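Local structure of putative prolyl-tRNA synthetase (Leishmania major, 5XIL) at residues Arg405-Glu408 with Thr409-Thr412; Thr421-Val424 with Pro425-Arg429; Ala172-Val175 with Leu176-Glu180; Tyr36-Pro40 with Trp41-Val45; Arg343-His346 with Trp347-Gly351. The protein probably catalyses the ATP-dependent attachment of L-proline to tRNA(Pro), here as a fragment holding the class II core, anticodon-binding and zinc-binding C-terminal domains. All coordinates share one frame; numbering follows the deposited sequence.

Contact 1 of 5, residues Arg405-Glu408 with Thr409-Thr412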
# COMPACT_ATOMS: atom_id res chain seq x y z
N ARG A 405 -20.57 -19.58 11.11
CA ARG A 405 -21.59 -19.08 11.96
C ARG A 405 -22.31 -17.88 11.23
O ARG A 405 -23.53 -17.80 11.23
CB ARG A 405 -21.02 -18.59 13.27
CG ARG A 405 -21.93 -17.79 14.18
CD ARG A 405 -22.88 -18.68 14.97
NE ARG A 405 -23.87 -17.92 15.75
CZ ARG A 405 -25.06 -18.39 16.14
NH1 ARG A 405 -25.44 -19.62 15.83
NH2 ARG A 405 -25.90 -17.61 16.84
N ALA A 406 -21.53 -17.00 10.65
CA ALA A 406 -22.09 -15.86 9.89
C ALA A 406 -22.87 -16.33 8.69
O ALA A 406 -23.97 -15.82 8.48
CB ALA A 406 -20.99 -14.90 9.48
N LYS A 407 -22.37 -17.31 7.94
CA LYS A 407 -23.08 -17.83 6.77
C LYS A 407 -24.47 -18.43 7.14
O LYS A 407 -25.50 -18.21 6.43
CB LYS A 407 -22.21 -18.84 6.05
CG LYS A 407 -22.72 -19.27 4.70
CD LYS A 407 -21.88 -20.40 4.12
CE LYS A 407 -22.56 -21.07 2.91
NZ LYS A 407 -22.54 -20.09 1.78
N GLU A 408 -24.49 -19.18 8.24
CA GLU A 408 -25.73 -19.78 8.80
C GLU A 408 -26.76 -18.71 9.21
O GLU A 408 -27.95 -18.84 8.93
CB GLU A 408 -25.40 -20.64 10.06
CG GLU A 408 -26.65 -21.17 10.76
CD GLU A 408 -26.37 -21.93 12.07
OE1 GLU A 408 -26.40 -21.29 13.15
OE2 GLU A 408 -26.11 -23.15 12.00
N THR A 409 -26.32 -17.71 9.92
CA THR A 409 -27.13 -16.63 10.27
C THR A 409 -27.75 -15.95 8.96
O THR A 409 -28.99 -15.67 8.90
CB THR A 409 -26.33 -15.66 11.11
OG1 THR A 409 -25.97 -16.31 12.36
CG2 THR A 409 -27.11 -14.45 11.37
N MET A 410 -26.90 -15.72 7.96
CA MET A 410 -27.30 -15.15 6.72
C MET A 410 -28.34 -15.96 6.05
O MET A 410 -29.39 -15.38 5.66
CB MET A 410 -26.11 -14.85 5.80
CG MET A 410 -26.49 -14.26 4.41
SD MET A 410 -25.12 -14.13 3.23
CE MET A 410 -24.87 -15.84 2.78
N GLU A 411 -28.09 -17.26 5.88
CA GLU A 411 -29.01 -18.11 5.19
C GLU A 411 -30.32 -18.25 5.92
O GLU A 411 -31.38 -18.31 5.26
CB GLU A 411 -28.37 -19.45 4.88
CG GLU A 411 -27.26 -19.34 3.85
CD GLU A 411 -26.44 -20.59 3.67
OE1 GLU A 411 -26.50 -21.51 4.52
OE2 GLU A 411 -25.72 -20.64 2.68
N THR A 412 -30.27 -18.24 7.26
CA THR A 412 -31.47 -18.39 8.13
C THR A 412 -32.41 -17.14 7.90
O THR A 412 -33.64 -17.26 7.78
CB THR A 412 -31.00 -18.51 9.60
OG1 THR A 412 -30.42 -19.81 9.79
CG2 THR A 412 -32.15 -18.32 10.57
O HOH W 1 -27.08 -18.57 13.56
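Glu408 and Thr412, one turn apart in the last two turns of helix 387-412, meet through a backbone carbonyl gripped twice. Among the hydrogen bonds, Thr412 N reaches Glu408 O at 2.9 Å, and the hydroxyl Thr412 OG1 reaches the same Glu408 O at 2.8 Å. The two donors come from opposite faces of the carbonyl plane. The torsion of Thr412 (chi1 -73°) turns OG1 back beside its own backbone N, where it folds onto the preceding turn. Routine i to i+4 backbone bonds link Arg405, Ala406 and Lys407 with Thr409, Met410 and Glu411.

The charged contacts sit on the surface. Lys407 and Glu411 form a salt bridge, NZ to OE2 3.4 Å; the lysine chain runs extended and bends only at its last torsion (chi4 70°), which brings CE against the same oxygen, OE2. On another face of the helix Arg405 NH1 pairs with Glu408 OE1 at 3.3 Å.

Beyond the contact, Thr409 packs on Glu219, a ligand of the bound magnesium, and Thr409 O accepts a hydrogen bond from ND1 of His413, the other protein ligand, so the helix end borders the metal site. A water bridges neighbouring side chains: it donates to Glu408 OE1 and is hydrogen-bonded to Thr409 OG1, each at 2.8 Å.

Contact 2 of 5, residues Thr421-Val424 with Pro425-Arg429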
# COMPACT_ATOMS: atom_id res chain seq x y z
N THR A 421 -48.78 -10.87 1.40
CA THR A 421 -49.18 -10.56 2.74
C THR A 421 -48.11 -10.93 3.76
O THR A 421 -48.16 -10.46 4.86
CB THR A 421 -50.50 -11.27 3.17
OG1 THR A 421 -50.48 -12.64 2.72
CG2 THR A 421 -51.69 -10.62 2.59
N GLU A 422 -47.19 -11.80 3.38
CA GLU A 422 -46.12 -12.19 4.28
C GLU A 422 -44.84 -11.35 4.13
O GLU A 422 -43.89 -11.55 4.90
CB GLU A 422 -45.84 -13.71 4.15
CG GLU A 422 -45.34 -14.21 2.82
CD GLU A 422 -45.18 -15.73 2.73
OE1 GLU A 422 -45.31 -16.41 3.80
OE2 GLU A 422 -44.90 -16.25 1.63
N PHE A 423 -44.84 -10.44 3.16
CA PHE A 423 -43.64 -9.64 2.80
C PHE A 423 -43.26 -8.68 3.90
O PHE A 423 -42.17 -8.80 4.48
CB PHE A 423 -43.92 -8.86 1.51
CG PHE A 423 -42.68 -8.24 0.86
CD1 PHE A 423 -42.20 -7.02 1.27
CD2 PHE A 423 -42.03 -8.93 -0.17
CE1 PHE A 423 -41.06 -6.47 0.67
CE2 PHE A 423 -40.90 -8.42 -0.78
CZ PHE A 423 -40.43 -7.17 -0.37
N VAL A 424 -44.12 -7.75 4.26
CA VAL A 424 -43.76 -6.82 5.33
C VAL A 424 -43.58 -7.45 6.72
O VAL A 424 -42.70 -7.05 7.48
CB VAL A 424 -44.69 -5.60 5.43
CG1 VAL A 424 -44.37 -4.73 6.63
CG2 VAL A 424 -44.51 -4.75 4.16
N PRO A 425 -44.38 -8.42 7.07
CA PRO A 425 -44.07 -9.15 8.33
C PRO A 425 -42.71 -9.85 8.38
O PRO A 425 -42.07 -9.83 9.43
CB PRO A 425 -45.16 -10.18 8.40
CG PRO A 425 -46.31 -9.45 7.72
CD PRO A 425 -45.71 -8.75 6.56
N THR A 426 -42.26 -10.36 7.25
CA THR A 426 -40.91 -10.85 7.09
C THR A 426 -39.86 -9.80 7.28
O THR A 426 -38.89 -10.00 8.03
CB THR A 426 -40.79 -11.64 5.78
OG1 THR A 426 -41.77 -12.65 5.77
CG2 THR A 426 -39.41 -12.28 5.66
N LEU A 427 -40.02 -8.65 6.64
CA LEU A 427 -39.15 -7.57 6.92
C LEU A 427 -39.13 -7.27 8.42
O LEU A 427 -38.05 -7.04 8.95
CB LEU A 427 -39.59 -6.29 6.20
CG LEU A 427 -39.60 -6.37 4.69
CD1 LEU A 427 -40.14 -5.00 4.28
CD2 LEU A 427 -38.21 -6.68 4.10
N ASN A 428 -40.29 -7.22 9.05
CA ASN A 428 -40.36 -6.90 10.42
C ASN A 428 -39.76 -7.94 11.33
O ASN A 428 -39.48 -7.64 12.48
CB ASN A 428 -41.77 -6.60 10.85
CG ASN A 428 -42.28 -5.29 10.30
OD1 ASN A 428 -41.51 -4.40 9.98
ND2 ASN A 428 -43.60 -5.15 10.27
N ARG A 429 -39.39 -9.09 10.76
CA ARG A 429 -38.72 -10.13 11.51
C ARG A 429 -37.20 -9.97 11.32
O ARG A 429 -36.43 -10.86 11.66
CB ARG A 429 -39.17 -11.51 11.04
CG ARG A 429 -40.33 -12.09 11.84
CD ARG A 429 -40.52 -13.57 11.55
NE ARG A 429 -41.15 -13.80 10.26
CZ ARG A 429 -42.45 -13.60 10.01
NH1 ARG A 429 -43.24 -13.16 10.98
NH2 ARG A 429 -42.94 -13.83 8.81
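Helix 423-428 is the short helix of a beta-alpha-beta unit in the C-terminal domain, between strands 414-416 and 432-437, and its first turn is tied by Thr426 reaching back to Glu422. The carbonyl Glu422 O takes two bonds from this residue, one from Thr426 N at 3.1 Å and one from Thr426 OG1, modelled at 2.5 Å, a length shorter than usual and to be read with caution. With chi1 at -55° the hydroxyl lies beside its own backbone N, aimed at the turn before. Leu427 N to Phe423 O and Asn428 N to Val424 O continue the helical pattern.

Apolar side chains occupy the inner side. Leu427 CD1 approaches the Phe423 ring obliquely, 4.0 Å from CE1, while Phe423 is also stacked with Trp420 and meets Phe508 edge to face. Both Phe423 and Leu427 rest on Ile433 of strand 432-437, and Val424 is covered by helix 441-455. At the more open side, Pro425, which has no N-H to give, fits the opening turn: its CD lies 3.4 Å from Thr421 O and, as the peptide link before a proline dictates, close to Val424 CB at 3.5 Å.

Towards the exposed end, Val424 and Asn428 run side by side. The amide of Asn428 is held by its oxygen, OD1, which bonds Arg510, and its nitrogen, ND2, lies against Val424 CG1 at 3.7 Å.

Contact 3 of 5, residues Ala172-Val175 with Leu176-Glu180; sequences AKEV and LEILE
Glu174 and Ile178 run alongside each other in the same direction on the buried face of helix 168-189 in the class II synthetase core, whereas Lys173 and Glu177 pair nearer the solvent. On the tight side Glu174 CG touches Ile178 CG1 at 4.1 Å, and Ile178 CG1 is also 3.3 Å from Glu174 O. The buried carboxylate of Glu174 is well supplied with partners: Trp165 NE1 and Asn260 ND2 bond OE1, and Arg132 makes a salt bridge to OE2, which would favour its negative charge. Val175 and Leu179 face strand 210-218, both touching Thr212, and Ile178 packs between Ser230 of strand 223-234 and Ile57 and Leu60 of helix 40-60.

Most of the backbone bonds are regular: Ile178 N to Glu174 O, at 2.9 Å, Leu179 N to Val175 O and Glu177 N to Lys173 O; only Leu176 N, on an exposed residue, makes weak ones, to Ala172 O and Lys173 O.

Along the outer side the contact is electrostatic. Lys173 stretches out anti to its amide nitrogen (chi1 167°) and bends at its final torsion, whereas Glu177 folds back beside its own N (chi1 -75°), and the two chains cross at a slant, Lys173 CG also passing near OE2. The ammonium nitrogen Lys173 NZ bonds Glu177 OE2 at 2.6 Å, coming from above the carboxylate plane, 39° out of it.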
# COMPACT_ATOMS: atom_id res chain seq x y z
N ALA A 172 -16.58 -7.83 -19.97
CA ALA A 172 -17.53 -8.60 -19.15
C ALA A 172 -16.85 -9.62 -18.29
O ALA A 172 -17.25 -9.83 -17.11
CB ALA A 172 -18.59 -9.30 -19.97
N LYS A 173 -15.83 -10.26 -18.84
CA LYS A 173 -15.12 -11.27 -18.10
C LYS A 173 -14.36 -10.64 -16.91
O LYS A 173 -14.43 -11.18 -15.82
CB LYS A 173 -14.17 -12.05 -19.01
CG LYS A 173 -13.13 -12.94 -18.33
CD LYS A 173 -12.43 -13.74 -19.43
CE LYS A 173 -11.40 -14.74 -18.90
NZ LYS A 173 -10.39 -13.96 -18.14
N GLU A 174 -13.75 -9.49 -17.12
CA GLU A 174 -12.99 -8.83 -16.04
C GLU A 174 -13.91 -8.33 -14.92
O GLU A 174 -13.55 -8.33 -13.74
CB GLU A 174 -12.17 -7.70 -16.59
CG GLU A 174 -11.20 -7.11 -15.55
CD GLU A 174 -10.41 -5.93 -16.08
OE1 GLU A 174 -10.98 -5.02 -16.77
OE2 GLU A 174 -9.21 -5.89 -15.76
N VAL A 175 -15.07 -7.82 -15.34
CA VAL A 175 -16.10 -7.37 -14.39
C VAL A 175 -16.35 -8.42 -13.31
O VAL A 175 -16.36 -8.12 -12.12
CB VAL A 175 -17.40 -7.03 -15.13
CG1 VAL A 175 -18.55 -6.97 -14.14
CG2 VAL A 175 -17.28 -5.68 -15.82
N LEU A 176 -16.50 -9.67 -13.73
CA LEU A 176 -16.75 -10.77 -12.82
C LEU A 176 -15.50 -11.28 -12.12
O LEU A 176 -15.60 -11.76 -11.00
CB LEU A 176 -17.47 -11.92 -13.51
CG LEU A 176 -18.86 -11.65 -14.07
CD1 LEU A 176 -19.40 -12.77 -14.95
CD2 LEU A 176 -19.80 -11.43 -12.91
N GLU A 177 -14.34 -11.18 -12.74
CA GLU A 177 -13.10 -11.50 -12.07
C GLU A 177 -12.89 -10.59 -10.87
O GLU A 177 -12.48 -11.06 -9.78
CB GLU A 177 -11.89 -11.45 -12.99
CG GLU A 177 -11.83 -12.68 -13.93
CD GLU A 177 -10.86 -12.49 -15.09
OE1 GLU A 177 -10.54 -11.36 -15.52
OE2 GLU A 177 -10.40 -13.50 -15.62
N ILE A 178 -13.16 -9.33 -11.09
CA ILE A 178 -13.00 -8.33 -10.07
C ILE A 178 -14.02 -8.56 -8.96
O ILE A 178 -13.68 -8.51 -7.77
CB ILE A 178 -13.10 -6.89 -10.66
CG1 ILE A 178 -11.89 -6.56 -11.54
CG2 ILE A 178 -13.29 -5.86 -9.53
CD1 ILE A 178 -10.57 -6.42 -10.79
N LEU A 179 -15.26 -8.87 -9.34
CA LEU A 179 -16.26 -9.22 -8.36
C LEU A 179 -15.86 -10.39 -7.50
O LEU A 179 -16.03 -10.33 -6.28
CB LEU A 179 -17.66 -9.49 -8.99
CG LEU A 179 -18.79 -9.53 -7.95
CD1 LEU A 179 -19.07 -8.14 -7.47
CD2 LEU A 179 -20.03 -10.16 -8.53
N GLU A 180 -15.25 -11.42 -8.11
CA GLU A 180 -14.70 -12.54 -7.33
C GLU A 180 -13.62 -12.12 -6.35
O GLU A 180 -13.57 -12.66 -5.22
CB GLU A 180 -14.25 -13.69 -8.22
CG GLU A 180 -15.38 -14.40 -8.89
CD GLU A 180 -16.50 -14.95 -7.96
OE1 GLU A 180 -16.26 -15.39 -6.85
OE2 GLU A 180 -17.64 -14.97 -8.44

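Contact 4 of 5, residues Tyr36-Pro40 with Trp41-Val45; sequences YIIRP and WAYYV
Ile38 CG2 is the one apolar group that reaches across from the short strand 37-38 to the first turn of helix 40-60. It touches the methyl Ala42 CB at 3.8 Å and Tyr43 CB at 4.0 Å, and lies near the plane of the tyrosine ring, at its edge. The torsion of Ile38 (chi1 -54°) leaves this methyl anti to the backbone N and its longer branch, CG1, beside that nitrogen, so the short branch makes the contact.

Next to this packing, Arg39 O receives Tyr43 N at 2.9 Å in an almost straight bond (176° at the hydrogen). Ala42 N also approaches Arg39 O, at 3.2 Å, but its bond is bent and weak. Pro40 O is bonded by Tyr44 N at 3.0 Å.

Arg39 stands at the N-cap position, and the change from strand to helix takes place between it and Pro40. The proline, the first residue of the helix, suits this place because N-H groups in the first turn of a helix have no carbonyl of an earlier turn to bond, and the missing one costs nothing there. Tyr43 turns its ring away from the junction, with CG anti to the backbone N (chi1 -161°).

The surrounding shell comes from two chains. Within the subunit, strand 27-28 pairs with strand 37-38, Met26 touches Ala42, and Trp41 gives its NE1 hydrogen bond to Lys350 O. In the second subunit, Tyr66 packs on Ile38 and Asp64 on Tyr43, while Trp122 of that subunit makes a cation-pi contact with Arg39.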
# COMPACT_ATOMS: atom_id res chain seq x y z
N TYR A 36 -12.91 10.97 11.03
CA TYR A 36 -12.47 10.15 12.16
C TYR A 36 -11.00 9.90 11.91
O TYR A 36 -10.61 9.81 10.77
CB TYR A 36 -13.24 8.79 12.10
N ILE A 37 -10.20 9.76 12.97
CA ILE A 37 -8.89 9.10 12.86
C ILE A 37 -9.08 7.57 12.91
O ILE A 37 -9.77 7.07 13.79
CB ILE A 37 -8.03 9.51 14.02
CG1 ILE A 37 -7.70 10.99 13.91
CG2 ILE A 37 -6.69 8.80 14.06
CD1 ILE A 37 -7.25 11.55 15.24
N ILE A 38 -8.48 6.87 11.97
CA ILE A 38 -8.49 5.43 11.97
C ILE A 38 -7.22 4.94 12.68
O ILE A 38 -6.14 5.03 12.16
CB ILE A 38 -8.62 4.84 10.56
CG1 ILE A 38 -9.86 5.44 9.88
CG2 ILE A 38 -8.81 3.31 10.68
CD1 ILE A 38 -10.05 5.10 8.41
N ARG A 39 -7.36 4.45 13.92
CA ARG A 39 -6.28 3.97 14.68
C ARG A 39 -5.82 2.57 14.20
O ARG A 39 -6.52 1.92 13.43
CB ARG A 39 -6.72 3.91 16.14
CG ARG A 39 -7.17 5.27 16.67
CD ARG A 39 -7.43 5.23 18.20
NE ARG A 39 -6.15 5.09 18.89
CZ ARG A 39 -6.03 4.98 20.21
NH1 ARG A 39 -7.07 4.98 20.97
NH2 ARG A 39 -4.85 4.90 20.76
N PRO A 40 -4.62 2.13 14.64
CA PRO A 40 -4.08 0.88 14.08
C PRO A 40 -4.92 -0.34 14.20
O PRO A 40 -4.82 -1.15 13.30
CB PRO A 40 -2.79 0.66 14.88
CG PRO A 40 -2.41 2.06 15.20
CD PRO A 40 -3.63 2.79 15.49
N TRP A 41 -5.72 -0.50 15.25
CA TRP A 41 -6.45 -1.74 15.35
C TRP A 41 -7.40 -1.96 14.19
O TRP A 41 -7.62 -3.11 13.72
CB TRP A 41 -7.18 -1.80 16.68
CG TRP A 41 -7.73 -3.13 17.06
CD1 TRP A 41 -9.06 -3.47 17.20
CD2 TRP A 41 -6.97 -4.31 17.39
NE1 TRP A 41 -9.16 -4.78 17.58
CE2 TRP A 41 -7.91 -5.33 17.69
CE3 TRP A 41 -5.60 -4.61 17.47
CZ2 TRP A 41 -7.51 -6.63 18.06
CZ3 TRP A 41 -5.21 -5.90 17.86
CH2 TRP A 41 -6.16 -6.90 18.11
N ALA A 42 -8.01 -0.87 13.75
CA ALA A 42 -8.80 -0.88 12.55
C ALA A 42 -8.01 -0.74 11.24
O ALA A 42 -8.26 -1.43 10.24
CB ALA A 42 -9.86 0.18 12.63
N TYR A 43 -7.07 0.21 11.19
CA TYR A 43 -6.26 0.41 10.00
C TYR A 43 -5.53 -0.85 9.48
O TYR A 43 -5.42 -1.05 8.28
CB TYR A 43 -5.25 1.58 10.15
CG TYR A 43 -4.78 2.05 8.79
CD1 TYR A 43 -5.59 2.90 8.01
CD2 TYR A 43 -3.65 1.52 8.19
CE1 TYR A 43 -5.19 3.29 6.74
CE2 TYR A 43 -3.24 1.92 6.91
CZ TYR A 43 -4.04 2.82 6.21
OH TYR A 43 -3.72 3.17 4.95
N TYR A 44 -5.03 -1.68 10.39
CA TYR A 44 -4.36 -2.94 10.03
C TYR A 44 -5.25 -3.73 9.11
O TYR A 44 -4.77 -4.38 8.17
CB TYR A 44 -4.03 -3.79 11.23
CG TYR A 44 -3.21 -4.95 10.88
CD1 TYR A 44 -1.85 -4.80 10.67
CD2 TYR A 44 -3.77 -6.22 10.77
CE1 TYR A 44 -1.06 -5.91 10.31
CE2 TYR A 44 -3.03 -7.33 10.40
CZ TYR A 44 -1.67 -7.16 10.16
OH TYR A 44 -0.92 -8.22 9.82
N VAL A 45 -6.56 -3.66 9.38
CA VAL A 45 -7.50 -4.37 8.49
C VAL A 45 -7.41 -3.87 7.01
O VAL A 45 -7.32 -4.65 6.12
CB VAL A 45 -8.94 -4.30 9.02
CG1 VAL A 45 -9.84 -5.05 8.10
CG2 VAL A 45 -9.02 -4.85 10.43

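Contact 5 of 5, residues Arg343-His346 with Trp347-Gly351; sequences RFNH and WEVKG
Asn345 O accepts Val349 N at 2.8 Å, the shortest sound polar bond between the two segments, in the last turns of helix 340-350 of the anticodon-binding domain. The same carbonyl oxygen has Val349 CG2 against it at 3.1 Å: with CG1 anti to the backbone N (chi1 174°), the other methyl, CG2, lies beside that nitrogen and leans over the preceding turn. Asn345 and Val349 run side by side, CG2 facing the flat amide, whose OD1 is bonded by Gly4 N.

Aromatic contacts carry the next face of the helix. His346 turns its edge to the face of Trp347 in a T-shaped pair, with the imidazole and five-membered ring planes at 87° and their centroids 4.7 Å apart. His346 CD2 makes the touch, 3.5 Å from Trp347 CE2 and off-centre towards the rim of the indole. The indole's one N-H, at NE1, is hydrogen-bonded to Asp333, which helps to fix the ring's rotation. Lys350 comes to the imidazole from the following turn, its CD 4.0 Å from the ring centroid in an off-centre CH-pi contact. Bends in the lysine chain lead NZ on to Ala24 O and a salt bridge with Glu25.

Glu348 leaves the helix on another side, paired with Arg280, while Trp347 packs on Ile294 of strand 293-297. The helix closes in a Schellman motif with Gly351, at phi 88°, as its C-prime residue: Val352 N returns to Trp347 O, and Gly351 N makes a weak bond of 3.1 Å to Glu348 O.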
# COMPACT_ATOMS: atom_id res chain seq x y z
N ARG A 343 -7.21 -6.81 32.23
CA ARG A 343 -6.51 -7.05 30.95
C ARG A 343 -7.34 -8.02 30.08
O ARG A 343 -7.45 -7.80 28.88
CB ARG A 343 -5.10 -7.55 31.20
CG ARG A 343 -4.15 -6.48 31.70
CD ARG A 343 -2.83 -7.07 32.09
NE ARG A 343 -2.83 -7.43 33.49
CZ ARG A 343 -1.82 -8.02 34.13
NH1 ARG A 343 -0.72 -8.41 33.49
NH2 ARG A 343 -1.93 -8.20 35.44
N PHE A 344 -7.96 -9.07 30.66
CA PHE A 344 -8.71 -9.99 29.87
C PHE A 344 -9.82 -9.17 29.17
O PHE A 344 -10.17 -9.40 27.99
CB PHE A 344 -9.45 -11.05 30.72
CG PHE A 344 -8.60 -12.16 31.30
CD1 PHE A 344 -7.20 -12.10 31.37
CD2 PHE A 344 -9.24 -13.27 31.86
CE1 PHE A 344 -6.45 -13.09 31.99
CE2 PHE A 344 -8.47 -14.27 32.45
CZ PHE A 344 -7.10 -14.18 32.50
N ASN A 345 -10.45 -8.29 29.93
CA ASN A 345 -11.60 -7.52 29.39
C ASN A 345 -11.20 -6.60 28.22
O ASN A 345 -11.91 -6.56 27.17
CB ASN A 345 -12.27 -6.65 30.47
CG ASN A 345 -13.35 -5.73 29.88
OD1 ASN A 345 -14.49 -6.18 29.55
ND2 ASN A 345 -13.00 -4.50 29.69
N HIS A 346 -10.11 -5.88 28.41
CA HIS A 346 -9.56 -4.98 27.44
C HIS A 346 -9.35 -5.66 26.09
O HIS A 346 -9.75 -5.16 25.05
CB HIS A 346 -8.23 -4.43 27.95
CG HIS A 346 -7.47 -3.61 26.95
ND1 HIS A 346 -7.77 -2.30 26.65
CD2 HIS A 346 -6.38 -3.92 26.20
CE1 HIS A 346 -6.93 -1.85 25.75
NE2 HIS A 346 -6.07 -2.81 25.47
N TRP A 347 -8.67 -6.80 26.09
CA TRP A 347 -8.45 -7.58 24.85
C TRP A 347 -9.69 -8.31 24.34
O TRP A 347 -9.80 -8.55 23.13
CB TRP A 347 -7.28 -8.57 25.06
CG TRP A 347 -5.96 -7.78 25.29
CD1 TRP A 347 -5.29 -7.58 26.49
CD2 TRP A 347 -5.25 -6.99 24.32
NE1 TRP A 347 -4.23 -6.77 26.29
CE2 TRP A 347 -4.16 -6.40 24.98
CE3 TRP A 347 -5.39 -6.79 22.95
CZ2 TRP A 347 -3.24 -5.58 24.32
CZ3 TRP A 347 -4.44 -5.98 22.27
CH2 TRP A 347 -3.40 -5.39 22.96
N GLU A 348 -10.60 -8.67 25.24
CA GLU A 348 -11.90 -9.19 24.85
C GLU A 348 -12.66 -8.18 24.04
O GLU A 348 -13.22 -8.50 22.98
CB GLU A 348 -12.74 -9.55 26.07
CG GLU A 348 -14.08 -10.18 25.74
CD GLU A 348 -14.67 -10.90 26.93
OE1 GLU A 348 -15.31 -10.24 27.78
OE2 GLU A 348 -14.45 -12.11 27.03
N VAL A 349 -12.68 -6.96 24.54
CA VAL A 349 -13.41 -5.93 23.85
C VAL A 349 -12.82 -5.61 22.46
O VAL A 349 -13.54 -5.26 21.50
CB VAL A 349 -13.48 -4.67 24.72
CG1 VAL A 349 -14.13 -3.54 23.92
CG2 VAL A 349 -14.31 -4.98 25.98
N LYS A 350 -11.49 -5.72 22.35
CA LYS A 350 -10.79 -5.51 21.08
C LYS A 350 -11.02 -6.63 20.16
O LYS A 350 -10.92 -6.47 18.95
CB LYS A 350 -9.30 -5.28 21.27
CG LYS A 350 -8.98 -3.94 21.92
CD LYS A 350 -7.53 -3.77 22.31
CE LYS A 350 -6.65 -3.66 21.09
NZ LYS A 350 -6.98 -2.33 20.45
N GLY A 351 -11.32 -7.81 20.69
CA GLY A 351 -11.59 -8.95 19.86
C GLY A 351 -10.40 -9.76 19.44
O GLY A 351 -10.48 -10.47 18.43

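In the fold
Along the chain the order is contact 4, contact 3, contact 5, contact 1, contact 2, and none encloses another. Contacts 4 and 5 are close, their centres about 17 Å apart, and touch through Trp41 and Lys350; this joins the start of helix 40-60, at the subunit interface, to the end of helix 340-350 in the anticodon-binding domain. Contact 3 lies in the class II core, about 39 Å between centres from contact 5 and on the opposite side of the chain's centre. Contacts 1 and 2, about 19 Å apart between centres, follow each other from helix 387-412 into the C-terminal domain, with the magnesium ligand His413 between them in sequence.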